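Local coordinates for protein 378aa long hypothetical citrate synthase (Sulfolobus tokodaii, PDB 1VGM) that belongs to the citrate synthase family and has its mainly helical fold, two copies of the chain making up the assembly, at residues S86-R89 against N90-A93; D92-G95 against M96-T99; T99-G102 against I103-S106; N134-R137 against A138-L142; E148-S152 against Y153-F157. All coordinates share one frame; numbering follows the deposited sequence.

Contact 1 of 5, residues S86-R89 against N90-A93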
loop_
_atom_site.group_PDB
_atom_site.type_symbol
_atom_site.label_atom_id
_atom_site.label_comp_id
_atom_site.label_asym_id
_atom_site.label_seq_id
_atom_site.Cartn_x
_atom_site.Cartn_y
_atom_site.Cartn_z
ATOM N N SER A 86 20.325 6.966 -6.346
ATOM C CA SER A 86 20.982 7.526 -5.169
ATOM C C SER A 86 20.891 6.580 -3.982
ATOM O O SER A 86 21.522 6.806 -2.958
ATOM C CB SER A 86 20.355 8.866 -4.789
ATOM O OG SER A 86 19.095 8.665 -4.172
ATOM N N MET A 87 20.105 5.520 -4.117
ATOM C CA MET A 87 19.931 4.582 -3.020
ATOM C C MET A 87 21.053 3.559 -2.995
ATOM O O MET A 87 21.712 3.318 -4.007
ATOM C CB MET A 87 18.581 3.878 -3.133
ATOM C CG MET A 87 17.483 4.609 -2.379
ATOM S SD MET A 87 15.952 3.716 -2.392
ATOM C CE MET A 87 15.252 4.303 -3.914
ATOM N N PRO A 88 21.305 2.961 -1.824
ATOM C CA PRO A 88 22.346 1.940 -1.723
ATOM C C PRO A 88 22.111 0.841 -2.747
ATOM O O PRO A 88 20.968 0.510 -3.067
ATOM C CB PRO A 88 22.212 1.434 -0.287
ATOM C CG PRO A 88 21.648 2.614 0.459
ATOM C CD PRO A 88 20.691 3.252 -0.517
ATOM N N ARG A 89 23.197 0.282 -3.264
ATOM C CA ARG A 89 23.091 -0.695 -4.330
ATOM C C ARG A 89 22.555 -2.033 -3.841
ATOM O O ARG A 89 22.164 -2.879 -4.646
ATOM C CB ARG A 89 24.448 -0.869 -5.008
ATOM C CG ARG A 89 24.953 0.448 -5.582
ATOM C CD ARG A 89 25.954 0.268 -6.700
ATOM N NE ARG A 89 26.196 1.539 -7.377
ATOM C CZ ARG A 89 27.369 1.909 -7.880
ATOM N NH1 ARG A 89 28.430 1.123 -7.742
ATOM N NH2 ARG A 89 27.481 3.062 -8.526
ATOM N N ASN A 90 22.507 -2.206 -2.522
ATOM C CA ASN A 90 22.029 -3.446 -1.936
ATOM C C ASN A 90 20.538 -3.396 -1.602
ATOM O O ASN A 90 19.994 -4.371 -1.093
ATOM C CB ASN A 90 22.808 -3.755 -0.661
ATOM C CG ASN A 90 22.367 -2.894 0.502
ATOM O OD1 ASN A 90 22.530 -1.674 0.480
ATOM N ND2 ASN A 90 21.788 -3.521 1.518
ATOM N N CYS A 91 19.879 -2.269 -1.866
ATOM C CA CYS A 91 18.458 -2.149 -1.528
ATOM C C CYS A 91 17.657 -3.245 -2.211
ATOM O O CYS A 91 17.982 -3.670 -3.318
ATOM C CB CYS A 91 17.891 -0.788 -1.953
ATOM S SG CYS A 91 18.407 0.587 -0.924
ATOM N N ASP A 92 16.610 -3.699 -1.540
ATOM C CA ASP A 92 15.651 -4.607 -2.141
ATOM C C ASP A 92 14.944 -3.958 -3.334
ATOM O O ASP A 92 14.481 -2.818 -3.249
ATOM C CB ASP A 92 14.627 -5.032 -1.087
ATOM C CG ASP A 92 13.647 -6.045 -1.616
ATOM O OD1 ASP A 92 12.817 -5.675 -2.465
ATOM O OD2 ASP A 92 13.709 -7.212 -1.192
ATOM N N ALA A 93 14.862 -4.686 -4.442
ATOM C CA ALA A 93 14.342 -4.123 -5.686
ATOM C C ALA A 93 12.886 -3.662 -5.558
ATOM O O ALA A 93 12.502 -2.639 -6.115
ATOM C CB ALA A 93 14.462 -5.140 -6.809
#

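Contact 2 of 5, residues D92-G95 against M96-T99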
loop_
_atom_site.group_PDB
_atom_site.type_symbol
_atom_site.label_atom_id
_atom_site.label_comp_id
_atom_site.label_asym_id
_atom_site.label_seq_id
_atom_site.Cartn_x
_atom_site.Cartn_y
_atom_site.Cartn_z
ATOM N N ASP A 92 16.610 -3.699 -1.540
ATOM C CA ASP A 92 15.651 -4.607 -2.141
ATOM C C ASP A 92 14.944 -3.958 -3.334
ATOM O O ASP A 92 14.481 -2.818 -3.249
ATOM C CB ASP A 92 14.627 -5.032 -1.087
ATOM C CG ASP A 92 13.647 -6.045 -1.616
ATOM O OD1 ASP A 92 12.817 -5.675 -2.465
ATOM O OD2 ASP A 92 13.709 -7.212 -1.192
ATOM N N ALA A 93 14.862 -4.686 -4.442
ATOM C CA ALA A 93 14.342 -4.123 -5.686
ATOM C C ALA A 93 12.886 -3.662 -5.558
ATOM O O ALA A 93 12.502 -2.639 -6.115
ATOM C CB ALA A 93 14.462 -5.140 -6.809
ATOM N N ILE A 94 12.076 -4.411 -4.826
ATOM C CA ILE A 94 10.696 -4.004 -4.596
ATOM C C ILE A 94 10.574 -2.779 -3.689
ATOM O O ILE A 94 9.672 -1.962 -3.869
ATOM C CB ILE A 94 9.881 -5.140 -3.976
ATOM C CG1 ILE A 94 9.923 -6.362 -4.896
ATOM C CG2 ILE A 94 8.444 -4.687 -3.766
ATOM C CD1 ILE A 94 9.267 -6.135 -6.263
ATOM N N GLY A 95 11.475 -2.656 -2.716
ATOM C CA GLY A 95 11.680 -1.374 -2.055
ATOM C C GLY A 95 11.902 -0.234 -3.035
ATOM O O GLY A 95 11.273 0.827 -2.953
ATOM N N MET A 96 12.806 -0.447 -3.981
ATOM C CA MET A 96 13.110 0.596 -4.940
ATOM C C MET A 96 11.917 0.862 -5.858
ATOM O O MET A 96 11.631 2.007 -6.215
ATOM C CB MET A 96 14.358 0.208 -5.734
ATOM C CG MET A 96 15.637 0.248 -4.881
ATOM S SD MET A 96 17.071 -0.489 -5.668
ATOM C CE MET A 96 17.355 0.677 -7.002
ATOM N N MET A 97 11.202 -0.195 -6.214
ATOM C CA MET A 97 10.068 -0.053 -7.111
ATOM C C MET A 97 8.913 0.682 -6.443
ATOM O O MET A 97 8.297 1.556 -7.055
ATOM C CB MET A 97 9.599 -1.425 -7.597
ATOM C CG MET A 97 8.661 -1.353 -8.790
ATOM S SD MET A 97 8.252 -2.971 -9.463
ATOM C CE MET A 97 9.865 -3.656 -9.706
ATOM N N GLU A 98 8.613 0.335 -5.193
ATOM C CA GLU A 98 7.512 0.989 -4.490
ATOM C C GLU A 98 7.812 2.468 -4.303
ATOM O O GLU A 98 6.910 3.306 -4.373
ATOM C CB GLU A 98 7.242 0.313 -3.135
ATOM C CG GLU A 98 8.235 0.609 -2.027
ATOM C CD GLU A 98 7.870 -0.090 -0.719
ATOM O OE1 GLU A 98 8.751 -0.213 0.153
ATOM O OE2 GLU A 98 6.708 -0.517 -0.557
ATOM N N THR A 99 9.086 2.788 -4.103
ATOM C CA THR A 99 9.522 4.178 -4.019
ATOM C C THR A 99 9.324 4.906 -5.344
ATOM O O THR A 99 8.781 6.004 -5.369
ATOM C CB THR A 99 11.014 4.291 -3.636
ATOM O OG1 THR A 99 11.248 3.612 -2.397
ATOM C CG2 THR A 99 11.403 5.759 -3.486
#

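Contact 3 of 5, residues T99-G102 against I103-S106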
loop_
_atom_site.group_PDB
_atom_site.type_symbol
_atom_site.label_atom_id
_atom_site.label_comp_id
_atom_site.label_asym_id
_atom_site.label_seq_id
_atom_site.Cartn_x
_atom_site.Cartn_y
_atom_site.Cartn_z
ATOM N N THR A 99 9.086 2.788 -4.103
ATOM C CA THR A 99 9.522 4.178 -4.019
ATOM C C THR A 99 9.324 4.906 -5.344
ATOM O O THR A 99 8.781 6.004 -5.369
ATOM C CB THR A 99 11.014 4.291 -3.636
ATOM O OG1 THR A 99 11.248 3.612 -2.397
ATOM C CG2 THR A 99 11.403 5.759 -3.486
ATOM N N ALA A 100 9.774 4.293 -6.436
ATOM C CA ALA A 100 9.608 4.881 -7.763
ATOM C C ALA A 100 8.144 5.183 -8.050
ATOM O O ALA A 100 7.815 6.251 -8.568
ATOM C CB ALA A 100 10.173 3.946 -8.837
ATOM N N PHE A 101 7.258 4.251 -7.714
ATOM C CA PHE A 101 5.839 4.443 -8.001
ATOM C C PHE A 101 5.206 5.514 -7.121
ATOM O O PHE A 101 4.182 6.085 -7.486
ATOM C CB PHE A 101 5.078 3.122 -7.849
ATOM C CG PHE A 101 5.004 2.328 -9.124
ATOM C CD1 PHE A 101 3.871 2.383 -9.930
ATOM C CD2 PHE A 101 6.090 1.561 -9.540
ATOM C CE1 PHE A 101 3.821 1.699 -11.139
ATOM C CE2 PHE A 101 6.056 0.865 -10.756
ATOM C CZ PHE A 101 4.920 0.934 -11.556
ATOM N N GLY A 102 5.825 5.776 -5.968
ATOM C CA GLY A 102 5.407 6.873 -5.117
ATOM C C GLY A 102 5.726 8.200 -5.765
ATOM O O GLY A 102 4.913 9.132 -5.738
ATOM N N ILE A 103 6.902 8.280 -6.381
ATOM C CA ILE A 103 7.269 9.461 -7.150
ATOM C C ILE A 103 6.373 9.699 -8.373
ATOM O O ILE A 103 5.993 10.839 -8.645
ATOM C CB ILE A 103 8.747 9.384 -7.591
ATOM C CG1 ILE A 103 9.645 9.510 -6.357
ATOM C CG2 ILE A 103 9.060 10.486 -8.600
ATOM C CD1 ILE A 103 11.098 9.182 -6.607
ATOM N N LEU A 104 6.022 8.637 -9.099
ATOM C CA LEU A 104 5.112 8.773 -10.236
ATOM C C LEU A 104 3.733 9.264 -9.785
ATOM O O LEU A 104 3.150 10.157 -10.402
ATOM C CB LEU A 104 4.969 7.436 -10.987
ATOM C CG LEU A 104 6.217 6.845 -11.663
ATOM C CD1 LEU A 104 5.867 5.544 -12.362
ATOM C CD2 LEU A 104 6.788 7.828 -12.663
ATOM N N ALA A 105 3.216 8.685 -8.706
ATOM C CA ALA A 105 1.951 9.132 -8.124
ATOM C C ALA A 105 1.989 10.610 -7.738
ATOM O O ALA A 105 1.022 11.335 -7.956
ATOM C CB ALA A 105 1.601 8.284 -6.899
ATOM N N SER A 106 3.100 11.057 -7.162
ATOM C CA SER A 106 3.229 12.451 -6.749
ATOM C C SER A 106 3.247 13.417 -7.933
ATOM O O SER A 106 2.664 14.506 -7.874
ATOM C CB SER A 106 4.503 12.643 -5.920
ATOM O OG SER A 106 4.351 12.111 -4.617
#

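Contact 4 of 5, residues N134-R137 against A138-L142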
loop_
_atom_site.group_PDB
_atom_site.type_symbol
_atom_site.label_atom_id
_atom_site.label_comp_id
_atom_site.label_asym_id
_atom_site.label_seq_id
_atom_site.Cartn_x
_atom_site.Cartn_y
_atom_site.Cartn_z
ATOM N N ASN A 134 15.805 -0.015 -14.855
ATOM C CA ASN A 134 16.782 0.887 -14.262
ATOM C C ASN A 134 17.104 0.530 -12.815
ATOM O O ASN A 134 18.167 0.889 -12.292
ATOM C CB ASN A 134 16.286 2.329 -14.349
ATOM C CG ASN A 134 16.617 2.969 -15.676
ATOM O OD1 ASN A 134 17.752 3.382 -15.909
ATOM N ND2 ASN A 134 15.631 3.047 -16.561
ATOM N N ILE A 135 16.190 -0.187 -12.172
ATOM C CA ILE A 135 16.493 -0.783 -10.880
ATOM C C ILE A 135 17.637 -1.775 -11.014
ATOM O O ILE A 135 18.593 -1.721 -10.243
ATOM C CB ILE A 135 15.266 -1.514 -10.278
ATOM C CG1 ILE A 135 14.216 -0.485 -9.854
ATOM C CG2 ILE A 135 15.707 -2.365 -9.078
ATOM C CD1 ILE A 135 12.997 -1.083 -9.198
ATOM N N TYR A 136 17.545 -2.679 -11.987
ATOM C CA TYR A 136 18.678 -3.550 -12.298
ATOM C C TYR A 136 19.951 -2.731 -12.501
ATOM O O TYR A 136 21.002 -3.045 -11.941
ATOM C CB TYR A 136 18.402 -4.384 -13.554
ATOM C CG TYR A 136 19.635 -5.049 -14.127
ATOM C CD1 TYR A 136 20.277 -6.085 -13.445
ATOM C CD2 TYR A 136 20.173 -4.623 -15.343
ATOM C CE1 TYR A 136 21.433 -6.678 -13.959
ATOM C CE2 TYR A 136 21.322 -5.207 -15.869
ATOM C CZ TYR A 136 21.947 -6.231 -15.171
ATOM O OH TYR A 136 23.089 -6.783 -15.693
ATOM N N ARG A 137 19.856 -1.679 -13.304
ATOM C CA ARG A 137 21.040 -0.920 -13.662
ATOM C C ARG A 137 21.651 -0.229 -12.445
ATOM O O ARG A 137 22.867 -0.278 -12.248
ATOM C CB ARG A 137 20.696 0.103 -14.742
ATOM C CG ARG A 137 20.643 -0.512 -16.129
ATOM C CD ARG A 137 20.159 0.471 -17.171
ATOM N NE ARG A 137 20.424 -0.036 -18.508
ATOM C CZ ARG A 137 21.621 -0.062 -19.086
ATOM N NH1 ARG A 137 22.647 0.574 -18.541
ATOM N NH2 ARG A 137 21.786 -0.728 -20.217
ATOM N N ALA A 138 20.809 0.400 -11.629
ATOM C CA ALA A 138 21.261 1.036 -10.396
ATOM C C ALA A 138 21.978 0.061 -9.462
ATOM O O ALA A 138 23.012 0.391 -8.885
ATOM C CB ALA A 138 20.075 1.669 -9.675
ATOM N N LYS A 139 21.433 -1.140 -9.304
ATOM C CA LYS A 139 22.005 -2.086 -8.349
ATOM C C LYS A 139 23.338 -2.625 -8.839
ATOM O O LYS A 139 24.154 -3.081 -8.038
ATOM C CB LYS A 139 21.046 -3.251 -8.095
ATOM C CG LYS A 139 19.860 -2.887 -7.208
ATOM C CD LYS A 139 18.999 -4.103 -6.887
ATOM C CE LYS A 139 19.736 -5.074 -5.975
ATOM N NZ LYS A 139 20.086 -4.474 -4.648
ATOM N N GLU A 140 23.559 -2.564 -10.149
ATOM C CA GLU A 140 24.825 -3.012 -10.728
ATOM C C GLU A 140 25.766 -1.836 -10.971
ATOM O O GLU A 140 26.844 -1.998 -11.554
ATOM C CB GLU A 140 24.579 -3.758 -12.048
ATOM C CG GLU A 140 23.834 -5.078 -11.890
ATOM C CD GLU A 140 24.541 -6.065 -10.977
ATOM O OE1 GLU A 140 23.860 -6.945 -10.405
ATOM O OE2 GLU A 140 25.777 -5.970 -10.831
ATOM N N GLY A 141 25.352 -0.655 -10.521
ATOM C CA GLY A 141 26.153 0.538 -10.737
ATOM C C GLY A 141 26.343 0.865 -12.204
ATOM O O GLY A 141 27.344 1.460 -12.591
ATOM N N LEU A 142 25.376 0.481 -13.026
ATOM C CA LEU A 142 25.388 0.843 -14.431
ATOM C C LEU A 142 24.707 2.200 -14.626
ATOM O O LEU A 142 24.110 2.743 -13.699
ATOM C CB LEU A 142 24.669 -0.240 -15.236
ATOM C CG LEU A 142 25.471 -1.450 -15.740
ATOM C CD1 LEU A 142 26.669 -1.717 -14.853
ATOM C CD2 LEU A 142 24.561 -2.665 -15.790
#

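Contact 5 of 5, residues E148-S152 against Y153-F157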
loop_
_atom_site.group_PDB
_atom_site.type_symbol
_atom_site.label_atom_id
_atom_site.label_comp_id
_atom_site.label_asym_id
_atom_site.label_seq_id
_atom_site.Cartn_x
_atom_site.Cartn_y
_atom_site.Cartn_z
ATOM N N GLU A 148 13.330 2.171 -25.411
ATOM C CA GLU A 148 13.023 2.823 -26.671
ATOM C C GLU A 148 11.986 2.042 -27.454
ATOM O O GLU A 148 11.832 0.834 -27.276
ATOM C CB GLU A 148 14.284 2.962 -27.502
ATOM C CG GLU A 148 15.295 3.895 -26.891
ATOM C CD GLU A 148 15.924 4.796 -27.921
ATOM O OE1 GLU A 148 16.909 4.369 -28.562
ATOM O OE2 GLU A 148 15.421 5.928 -28.092
ATOM N N PRO A 149 11.250 2.733 -28.341
ATOM C CA PRO A 149 10.321 2.040 -29.231
ATOM C C PRO A 149 11.038 0.905 -29.944
ATOM O O PRO A 149 12.215 1.022 -30.286
ATOM C CB PRO A 149 9.871 3.130 -30.198
ATOM C CG PRO A 149 10.039 4.399 -29.414
ATOM C CD PRO A 149 11.283 4.183 -28.596
ATOM N N SER A 150 10.329 -0.198 -30.151
ATOM C CA SER A 150 10.863 -1.323 -30.908
ATOM C C SER A 150 9.685 -2.180 -31.324
ATOM O O SER A 150 8.538 -1.813 -31.079
ATOM C CB SER A 150 11.829 -2.137 -30.042
ATOM O OG SER A 150 11.135 -2.963 -29.122
ATOM N N GLU A 151 9.957 -3.314 -31.952
ATOM C CA GLU A 151 8.881 -4.157 -32.458
ATOM C C GLU A 151 8.033 -4.775 -31.357
ATOM O O GLU A 151 6.939 -5.253 -31.626
ATOM C CB GLU A 151 9.451 -5.267 -33.339
ATOM C CG GLU A 151 10.124 -4.739 -34.598
ATOM C CD GLU A 151 10.706 -5.844 -35.460
ATOM O OE1 GLU A 151 11.530 -5.538 -36.348
ATOM O OE2 GLU A 151 10.340 -7.017 -35.247
ATOM N N SER A 152 8.527 -4.783 -30.121
ATOM C CA SER A 152 7.713 -5.307 -29.028
ATOM C C SER A 152 8.099 -4.790 -27.647
ATOM O O SER A 152 9.202 -4.285 -27.438
ATOM C CB SER A 152 7.739 -6.843 -29.035
ATOM O OG SER A 152 8.910 -7.348 -28.420
ATOM N N TYR A 153 7.166 -4.913 -26.708
ATOM C CA TYR A 153 7.383 -4.470 -25.342
ATOM C C TYR A 153 8.518 -5.271 -24.715
ATOM O O TYR A 153 9.440 -4.705 -24.115
ATOM C CB TYR A 153 6.087 -4.646 -24.538
ATOM C CG TYR A 153 6.173 -4.258 -23.071
ATOM C CD1 TYR A 153 6.464 -5.213 -22.092
ATOM C CD2 TYR A 153 5.911 -2.951 -22.657
ATOM C CE1 TYR A 153 6.480 -4.878 -20.739
ATOM C CE2 TYR A 153 5.928 -2.603 -21.311
ATOM C CZ TYR A 153 6.207 -3.569 -20.358
ATOM O OH TYR A 153 6.180 -3.237 -19.025
ATOM N N ALA A 154 8.461 -6.592 -24.868
ATOM C CA ALA A 154 9.499 -7.462 -24.307
ATOM C C ALA A 154 10.884 -7.092 -24.844
ATOM O O ALA A 154 11.872 -7.123 -24.113
ATOM C CB ALA A 154 9.188 -8.925 -24.623
ATOM N N GLU A 155 10.964 -6.745 -26.124
ATOM C CA GLU A 155 12.251 -6.388 -26.694
ATOM C C GLU A 155 12.722 -5.075 -26.093
ATOM O O GLU A 155 13.858 -4.965 -25.639
ATOM C CB GLU A 155 12.174 -6.256 -28.219
ATOM C CG GLU A 155 13.502 -5.829 -28.826
ATOM C CD GLU A 155 13.503 -5.836 -30.339
ATOM O OE1 GLU A 155 12.510 -6.293 -30.940
ATOM O OE2 GLU A 155 14.505 -5.378 -30.925
ATOM N N SER A 156 11.842 -4.082 -26.083
ATOM C CA SER A 156 12.193 -2.783 -25.526
ATOM C C SER A 156 12.674 -2.881 -24.081
ATOM O O SER A 156 13.623 -2.194 -23.693
ATOM C CB SER A 156 11.001 -1.830 -25.610
ATOM O OG SER A 156 10.763 -1.465 -26.958
ATOM N N PHE A 157 12.025 -3.730 -23.283
ATOM C CA PHE A 157 12.435 -3.896 -21.894
ATOM C C PHE A 157 13.820 -4.544 -21.844
ATOM O O PHE A 157 14.711 -4.071 -21.135
ATOM C CB PHE A 157 11.418 -4.751 -21.125
ATOM C CG PHE A 157 11.880 -5.162 -19.757
ATOM C CD1 PHE A 157 12.166 -4.201 -18.787
ATOM C CD2 PHE A 157 12.064 -6.507 -19.449
ATOM C CE1 PHE A 157 12.617 -4.577 -17.520
ATOM C CE2 PHE A 157 12.514 -6.901 -18.182
ATOM C CZ PHE A 157 12.801 -5.934 -17.217
HETATM O O HOH W 1 14.660 -0.390 -25.316
HETATM O O HOH W 2 10.304 -7.759 -30.623
#

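Contact 1 of 5, residues S86-R89 against N90-A93
The sulfur of Cys-91 lies against the ring of Pro-88, with SG 3.5 Å from CD of the proline and 4.0 Å from CB of Met-87. On the same proline, CB meets the amide oxygen of Asn-90, OD1 standing 3.2 Å from it. Both approaches follow from a type I beta turn running from Pro-88 to Cys-91, which reverses the chain between helix 78-84 and helix 93-108. The turn is closed by the N-H of Cys-91, which donates to O of Pro-88 at 3.2 Å; the hydrogen bond is nearly straight at its hydrogen (165°), but the donor stands above the carbonyl plane and not on a lone pair. Asn-90 turns its CG between its own backbone N and carbonyl carbon (chi1 76°), and this brings OD1 back to CB of the proline. Further out, Lys-139 NZ donates to the carbonyl oxygens of Arg-89 and Cys-91, holding the later limb of the turn to the end of helix 117-139. Met-87 and Cys-91 also pack on Ser-106 of the second subunit, while O of Ser-86 receives a hydrogen bond from Gln-79 of that subunit.

Contact 2 of 5, residues D92-G95 against M96-T99
The N-terminal end of helix 93-108 begins with an N-cap, and there the N-H groups of residues 96-99 donate to the carbonyl oxygens of residues 92-95. Asp-92 is the cap: its OD1 accepts from N of Ile-94 at 2.8 Å. The bond from N of Gly-95 to OD1 of Asp-92 is longer, 3.3 Å, and both are weak, while the backbone O of Asp-92 takes the N-H of Met-96. A carboxylate here probably also gains from the helix dipole. The regular pattern continues with Met-97 N to Ala-93 O and Glu-98 N to Ile-94 O. At Gly-95 the carbonyl oxygen is gripped twice, by N of Thr-99 at 3.2 Å and by OG1 of Thr-99 at 2.8 Å, the two donors arriving from opposite faces of its plane. The threonine hydroxyl can fold back in this way because OG1 sits beside its own backbone N, chi1 -57°. Glu-98 turns CG between its backbone N and carbonyl carbon (chi1 75°), laying that carbon 3.2 Å from O of Gly-95 before the extended chain carries OE1 to Ser-205 OG of the second subunit. Apolar contact between side chains is looser: CD1 of Ile-94 and CE of Met-97 are 4.3 Å apart. These turns are buried among helices. Ile-94 and Met-97 pack on Ser-333 of helix 331-353, Met-96 and Met-97 on Ile-135 of helix 117-139, and Met-97 and Glu-98 on Leu-211 of helix 203-214, while Thr-99 meets Gly-102 of the second subunit.

Contact 3 of 5, residues T99-G102 against I103-S106
Phe-101 and Leu-104 meet one turn apart on helix 93-108, where CD1 of the leucine lies over one face of the phenyl ring, 4.5 Å from CD1 of Phe-101. Leucine CG is anti to its carbonyl carbon (chi1 -64°), and the extended second torsion (-179°) then sends CD1 back along the helix toward the ring. Ile-103 sets its CG1 branch 3.7 Å from O of Thr-99. The methyl of Ala-105 rests 3.4 Å from O of Phe-101. Ser-106 keeps OG beside its own backbone N, from where it makes a weak hydrogen bond of 3.2 Å to O of Gly-102; the same oxygen accepts the regular helical bond from N of Ser-106 at 3.0 Å. Three further backbone bonds, from Ile-103, Leu-104 and Ala-105 to Thr-99, Ala-100 and Phe-101, complete the ladder. Around this turn, Phe-101 packs on Ile-207 and Val-208 of helix 203-214, Ile-103 on Val-80 of helix 78-84, and Ser-106 on Gly-95 of the second subunit. Folding the serine hydroxyl onto the preceding turn gives this buried hydroxyl a partner, if a weak one, within its own helix.

Contact 4 of 5, residues N134-R137 against A138-L142
The ring of Tyr-136 and the side chain of Glu-140 cross obliquely, CE1 of the tyrosine 3.6 Å from CG of the glutamate, with ring and carboxylate planes 45° apart. The tyrosine swings CG anti to its backbone N (chi1 166°), directing the ring toward the C-terminal end of helix 117-139; there a second ring carbon, CE2, approaches CD2 of Leu-142 at 4.1 Å, on the same side of the ring plane as the glutamate CG. Arg-137 meets the same leucine at about a right angle, its NH1 4.0 Å from Leu-142 CB. Leu-142 comes back to these side chains because the helix ends in a Schellman motif. Gly-141, with positive phi, is the C' residue; Leu-142 N donates to Arg-137 O at 2.7 Å, and Gly-141 N to Ala-138 O at 3.0 Å. The oxygen of Arg-137 receives a second, weak bond from Glu-140 N, which donates also to Tyr-136 O. The polar ends find partners beyond the two segments: Arg-137 NE at Ala-160 O, Glu-140 OE1 at Tyr-329 OH, and Lys-139 in a cation-pi contact with Tyr-329. The contact thus combines backbone bonds that use the carbonyls of Tyr-136, Arg-137 and Ala-138 with apolar packing of a tyrosine ring, a leucine and the aliphatic part of a glutamate.

Contact 5 of 5, residues E148-S152 against Y153-F157
Ser-156 OG is held by two groups from the preceding loop: it donates to O of Glu-148 at 2.6 Å and accepts from OG of Ser-150 at 2.7 Å. The first of these bonds runs nearly along the C=O axis, at a C=O...donor angle of 162°. Together they fold residues 148-152 back onto the first turn of helix 153-162, whose N-cap is Ser-152. The cap is made by OG of Ser-152, which accepts the N-H of Glu-155 at 3.1 Å; its position between its own backbone N and carbonyl carbon (chi1 81°) puts the oxygen over the open end of the helix. The first helical backbone bond, Ser-156 N to Ser-152 O, is almost straight at its hydrogen (170°). Glu-155 stretches its chain out, CG anti to the backbone N, and passes alongside Ser-150, whose OG lies 3.6 Å from CB of Glu-155. Its carboxylate is shared between a salt bridge from OE2 to Lys-165 and a water at OE1. Tyr-153 points the other way, with OH bonded to O of Ile-125 in helix 117-139, and its N-H is taken by Glu-46 OE2. Two waters bridge the loop and the helix. One accepts from N of Glu-148 and donates to O of Ser-156 at 2.6 Å; the other joins Ser-152 OG to OE1 of Glu-155, 2.6 Å and 2.7 Å from them.

Overall arrangement
Read from the N terminus, contact 1 closes the turn after helix 78-84, and contact 2 begins on its last two residues as helix 93-108 starts. Contact 3 continues that helix from Thr-99, so the three run in series with shared ends and none nests in another; all three touch the second subunit. Contact 4 ends the next helix, 117-139, and comes back beside the beginning of the series: Lys-139 bonds to the turn of contact 1, and Ile-135 and Ala-138 pack on Ala-93, Met-96 and Met-97 of contact 2. Contact 5 starts helix 153-162 farther off, its centre about 19 Å from that of contact 4, and reaches helix 117-139 through Tyr-153 and Phe-157.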